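Long-range contact in trichothecene 3-O-acetyltransferase TRI101 (Fusarium sporotrichioides, PDB 2ZBA), which transfers an acetyl group from acetyl-CoA to the 3-hydroxyl of trichothecene mycotoxins during the biosynthesis of compounds such as T-2 toxin: residues 237-242 with 432-437. Sequence-based numbering, arbitrary orientation.
Sequences ATWAFF and TASISL
Trp239 lies across Ser436 where strands 237-244 and 431-438 run antiparallel inside the mixed sheet of the C-terminal half of this BAHD-superfamily acyltransferase, a worked example of an aromatic ring leaning across a small residue on the partner strand. The indole's CG is anti to its own carbonyl carbon (chi1 -82°), and the six-membered ring reaches over the neighbouring strand. Ser436 CB then sits over the ring face, 3.5 Å from the centroid of that six-membered ring and almost on its normal, a CH-pi contact within a non-hydrogen-bonded pair. Beyond this pair, Trp239 NE1 is held by the carbonyl of Glu414, while Phe413, Leu117 and strand 419-422 pack about the ring; the Trp239 side chain is about 7 Å from the bound T-2 toxin.

Phe241 pairs with Ser434 differently: Ser434 OG comes within 3.4 Å of Phe241 CE1, approaching the ring obliquely, and also nears Trp239 CE3, so that the hydroxyl lies between the two aromatic side chains. Thr432 CG2 meets the CB and CG of Phe241 obliquely.

On the other face of the sheet, Phe242 and Ile435 cross at about a right angle, with Ile435 CD1 3.8 Å from Phe242 CD2; Trp451 and Tyr457 each meet the Phe242 ring edge-to-face. Backbone bonds pair Ala240 with Ile435 and Phe242 with Ala433 in both directions. At the Leu437 end, Thr238 N donates almost straight to Leu437 O at 3.2 Å, while the return bond from Leu437 N to Thr238 O is weak, at 3.3 Å; a water links Thr238 OG1 to Leu437 O. The same Thr238 O also accepts a hydrogen bond from Ser436 OG at 2.9 Å, the hydroxyl standing 47° out of the carbonyl plane and itself hydrogen-bonded to Phe416 N.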
loop_
_atom_site.group_PDB
_atom_site.type_symbol
_atom_site.label_atom_id
_atom_site.label_comp_id
_atom_site.label_asym_id
_atom_site.label_seq_id
_atom_site.Cartn_x
_atom_site.Cartn_y
_atom_site.Cartn_z
ATOM N N ALA A 237 -18.273 -5.225 9.611
ATOM C CA ALA A 237 -17.688 -4.898 8.298
ATOM C C ALA A 237 -16.961 -6.072 7.646
ATOM O O ALA A 237 -16.687 -7.075 8.298
ATOM C CB ALA A 237 -16.735 -3.718 8.433
ATOM N N THR A 238 -16.641 -5.941 6.356
ATOM C CA THR A 238 -15.863 -6.962 5.641
ATOM C C THR A 238 -14.890 -6.354 4.631
ATOM O O THR A 238 -14.830 -5.134 4.463
ATOM C CB THR A 238 -16.746 -7.984 4.869
ATOM O OG1 THR A 238 -17.378 -7.358 3.750
ATOM C CG2 THR A 238 -17.796 -8.592 5.754
ATOM N N TRP A 239 -14.127 -7.230 3.984
ATOM C CA TRP A 239 -13.253 -6.886 2.877
ATOM C C TRP A 239 -13.787 -7.574 1.601
ATOM O O TRP A 239 -14.310 -8.690 1.660
ATOM C CB TRP A 239 -11.844 -7.390 3.162
ATOM C CG TRP A 239 -11.000 -6.505 4.041
ATOM C CD1 TRP A 239 -10.727 -6.687 5.360
ATOM C CD2 TRP A 239 -10.308 -5.306 3.647
ATOM N NE1 TRP A 239 -9.892 -5.673 5.820
ATOM C CE2 TRP A 239 -9.640 -4.809 4.789
ATOM C CE3 TRP A 239 -10.202 -4.594 2.440
ATOM C CZ2 TRP A 239 -8.882 -3.634 4.759
ATOM C CZ3 TRP A 239 -9.430 -3.430 2.414
ATOM C CH2 TRP A 239 -8.785 -2.967 3.563
ATOM N N ALA A 240 -13.631 -6.915 0.455
ATOM C CA ALA A 240 -13.914 -7.537 -0.849
ATOM C C ALA A 240 -13.059 -6.938 -1.961
ATOM O O ALA A 240 -12.819 -5.736 -1.960
ATOM C CB ALA A 240 -15.383 -7.394 -1.187
ATOM N N PHE A 241 -12.585 -7.783 -2.884
ATOM C CA PHE A 241 -12.075 -7.338 -4.179
ATOM C C PHE A 241 -13.207 -6.987 -5.164
ATOM O O PHE A 241 -14.239 -7.671 -5.218
ATOM C CB PHE A 241 -11.187 -8.402 -4.851
ATOM C CG PHE A 241 -9.847 -8.596 -4.230
ATOM C CD1 PHE A 241 -9.156 -7.545 -3.631
ATOM C CD2 PHE A 241 -9.239 -9.856 -4.289
ATOM C CE1 PHE A 241 -7.899 -7.743 -3.068
ATOM C CE2 PHE A 241 -7.995 -10.071 -3.727
ATOM C CZ PHE A 241 -7.311 -9.003 -3.113
ATOM N N PHE A 242 -13.000 -5.918 -5.937
ATOM C CA PHE A 242 -13.868 -5.557 -7.075
ATOM C C PHE A 242 -12.972 -5.311 -8.286
ATOM O O PHE A 242 -11.895 -4.731 -8.153
ATOM C CB PHE A 242 -14.712 -4.291 -6.808
ATOM C CG PHE A 242 -15.773 -4.449 -5.752
ATOM C CD1 PHE A 242 -17.074 -4.759 -6.096
ATOM C CD2 PHE A 242 -15.478 -4.224 -4.405
ATOM C CE1 PHE A 242 -18.067 -4.882 -5.110
ATOM C CE2 PHE A 242 -16.443 -4.340 -3.432
ATOM C CZ PHE A 242 -17.741 -4.684 -3.771
ATOM N N THR A 432 -8.041 -3.669 -9.926
ATOM C CA THR A 432 -8.827 -4.283 -8.858
ATOM C C THR A 432 -8.692 -3.409 -7.628
ATOM O O THR A 432 -7.598 -2.947 -7.311
ATOM C CB THR A 432 -8.350 -5.725 -8.580
ATOM O OG1 THR A 432 -8.635 -6.529 -9.729
ATOM C CG2 THR A 432 -9.046 -6.323 -7.358
ATOM N N ALA A 433 -9.814 -3.164 -6.969
ATOM C CA ALA A 433 -9.854 -2.392 -5.748
ATOM C C ALA A 433 -10.166 -3.331 -4.595
ATOM O O ALA A 433 -11.120 -4.113 -4.655
ATOM C CB ALA A 433 -10.917 -1.292 -5.828
ATOM N N SER A 434 -9.357 -3.252 -3.551
ATOM C CA SER A 434 -9.658 -3.965 -2.316
ATOM C C SER A 434 -10.369 -2.948 -1.422
ATOM O O SER A 434 -9.843 -1.865 -1.150
ATOM C CB SER A 434 -8.388 -4.525 -1.686
ATOM O OG SER A 434 -8.711 -5.451 -0.663
ATOM N N ILE A 435 -11.597 -3.275 -1.038
ATOM C CA ILE A 435 -12.498 -2.325 -0.398
ATOM C C ILE A 435 -12.994 -2.909 0.926
ATOM O O ILE A 435 -13.409 -4.076 0.994
ATOM C CB ILE A 435 -13.702 -1.927 -1.359
ATOM C CG1 ILE A 435 -13.193 -1.159 -2.606
ATOM C CG2 ILE A 435 -14.839 -1.171 -0.596
ATOM C CD1 ILE A 435 -14.320 -0.685 -3.616
ATOM N N SER A 436 -12.933 -2.100 1.976
ATOM C CA SER A 436 -13.532 -2.454 3.256
ATOM C C SER A 436 -14.640 -1.460 3.587
ATOM O O SER A 436 -14.445 -0.230 3.533
ATOM C CB SER A 436 -12.491 -2.516 4.370
ATOM O OG SER A 436 -13.047 -3.072 5.566
ATOM N N LEU A 437 -15.817 -2.008 3.886
ATOM C CA LEU A 437 -16.993 -1.224 4.212
ATOM C C LEU A 437 -17.843 -2.007 5.210
ATOM O O LEU A 437 -17.829 -3.247 5.196
ATOM C CB LEU A 437 -17.815 -0.938 2.939
ATOM C CG LEU A 437 -17.275 0.025 1.862
ATOM C CD1 LEU A 437 -18.113 -0.076 0.555
ATOM C CD2 LEU A 437 -17.222 1.477 2.350
HETATM O O HOH W 1 -19.244 -5.748 4.624
#